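Local coordinates for putative aspartate aminotransferase (Thermus thermophilus, PDB 1IUG), which is a pyridoxal 5'-phosphate-dependent aspartate aminotransferase of subgroup IV, a class-V family enzyme that transfers amino groups between amino acids and 2-oxo acids, at the interface of chains A and B. Sequence-based numbering; all coordinates share one arbitrary frame. Chains: chain A/B, putative aspartate aminotransferase.

The interface of chains A and B. Residues chain A 12, 17, 20, 190; chain B 17, 20-22, 234.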
# COMPACT_ATOMS: atom_id res chain seq x y z
N LEU A 12 -17.97 -2.11 -6.14
CA LEU A 12 -17.03 -2.14 -7.26
C LEU A 12 -17.61 -2.09 -8.66
O LEU A 12 -18.65 -2.67 -8.96
CB LEU A 12 -16.10 -3.36 -7.14
CG LEU A 12 -15.21 -3.45 -5.91
CD1 LEU A 12 -14.29 -4.66 -6.04
CD2 LEU A 12 -14.39 -2.17 -5.74
N LEU A 17 -13.59 -5.78 -11.40
CA LEU A 17 -13.61 -7.21 -11.10
C LEU A 17 -12.98 -8.02 -12.23
O LEU A 17 -12.35 -9.05 -11.99
CB LEU A 17 -15.03 -7.68 -10.82
CG LEU A 17 -15.64 -7.18 -9.50
CD1 LEU A 17 -17.13 -7.49 -9.46
CD2 LEU A 17 -14.92 -7.82 -8.32
N LEU A 20 -9.14 -7.66 -11.97
CA LEU A 20 -8.60 -8.43 -10.86
C LEU A 20 -8.54 -9.94 -11.14
O LEU A 20 -7.81 -10.66 -10.46
CB LEU A 20 -9.41 -8.17 -9.58
CG LEU A 20 -9.35 -6.76 -8.99
CD1 LEU A 20 -10.17 -6.70 -7.71
CD2 LEU A 20 -7.91 -6.36 -8.71
N PRO A 190 -10.84 -1.21 -5.48
CA PRO A 190 -10.51 -1.68 -4.13
C PRO A 190 -9.49 -0.75 -3.46
O PRO A 190 -8.85 0.06 -4.13
CB PRO A 190 -9.88 -3.06 -4.40
CG PRO A 190 -10.43 -3.46 -5.73
CD PRO A 190 -10.39 -2.18 -6.50
N LEU B 17 -7.08 -15.82 -6.62
CA LEU B 17 -7.98 -15.33 -7.66
C LEU B 17 -9.44 -15.51 -7.28
O LEU B 17 -10.30 -14.73 -7.69
CB LEU B 17 -7.68 -16.01 -9.00
CG LEU B 17 -6.33 -15.61 -9.62
CD1 LEU B 17 -6.03 -16.50 -10.82
CD2 LEU B 17 -6.35 -14.14 -10.03
N LEU B 20 -10.16 -12.62 -4.82
CA LEU B 20 -10.22 -11.34 -5.52
C LEU B 20 -11.49 -11.14 -6.33
O LEU B 20 -11.80 -10.02 -6.75
CB LEU B 20 -8.99 -11.17 -6.42
CG LEU B 20 -7.63 -11.05 -5.72
CD1 LEU B 20 -6.51 -11.06 -6.75
CD2 LEU B 20 -7.58 -9.79 -4.88
N ALA B 21 -12.23 -12.23 -6.56
CA ALA B 21 -13.47 -12.18 -7.33
C ALA B 21 -14.69 -11.88 -6.45
O ALA B 21 -15.79 -11.67 -6.95
CB ALA B 21 -13.68 -13.49 -8.08
N ARG B 22 -14.48 -11.88 -5.13
CA ARG B 22 -15.55 -11.61 -4.17
C ARG B 22 -15.98 -10.14 -4.19
O ARG B 22 -15.17 -9.26 -4.49
CB ARG B 22 -15.08 -11.95 -2.74
CG ARG B 22 -14.59 -13.37 -2.52
CD ARG B 22 -15.65 -14.41 -2.82
NE ARG B 22 -15.21 -15.74 -2.42
CZ ARG B 22 -15.06 -16.14 -1.16
NH1 ARG B 22 -15.32 -15.31 -0.16
NH2 ARG B 22 -14.66 -17.38 -0.91
N ASN B 234 -9.24 -6.68 0.39
CA ASN B 234 -9.38 -7.70 -0.64
C ASN B 234 -8.14 -8.62 -0.65
O ASN B 234 -8.25 -9.84 -0.77
CB ASN B 234 -9.57 -7.07 -2.02
CG ASN B 234 -10.63 -5.96 -2.03
OD1 ASN B 234 -10.52 -4.98 -1.29
ND2 ASN B 234 -11.65 -6.11 -2.87
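The N-terminal helices of two class-V aminotransferase subunits, 14-21 in chain A and 14-20 in chain B, meet obliquely at their C-terminal ends in this part of the interface of a two-fold symmetric dimer, the usual assembly of fold-type I aminotransferases, whose active sites lie near the subunit boundary. No nitrogen or oxygen of one chain comes within bonding reach of the other here, so the patch, with 215 Å² of surface hidden, is held by packing alone. A:Leu20 and B:Leu20 carry its centre, hiding 63 and 50 Å² respectively. Each has CG anti to the carbonyl carbon, beside the backbone N (chi1 -66° in both), and each turns a CD1 methyl to the other's main chain. A:Leu20 CD1 lies 3.8 Å from the carbonyl O of B:Leu20, and B:Leu20 CD1 lies 3.9 Å from A:Leu20 O; the two distances agree, as expected of contacts exchanged by the two-fold axis. The A:Leu20 carbonyl receives a second methyl, B:Leu17 CD2 at 3.8 Å. Likewise B:Leu20 O is approached by A:Leu17 CD2 at 4.1 Å. That methyl also stands 4.1 Å from B:Arg22 O, so the arginine meets it through its main chain; the guanidinium group points away. B:Ala21 faces the same methyl through its carbonyl O, and its CB points elsewhere. At the far edge, the first turn of helix 233-246 of chain B presents B:Asn234, whose CG is anti to the carbonyl carbon (chi1 -48°), to the loop residue A:Pro190. The side chains cross at about a right angle, with A:Pro190 CB over the flat face of the carboxamide, 3.7 Å from OD1 and 3.8 Å from ND2 of B:Asn234. This contact by itself does not distinguish OD1 from ND2. A:Pro190 follows the cofactor-bearing Lys185 by five residues, so the packing may help position that loop. A:Leu12 borders the pair more loosely, its CD1 4.4 Å from B:Asn234 ND2.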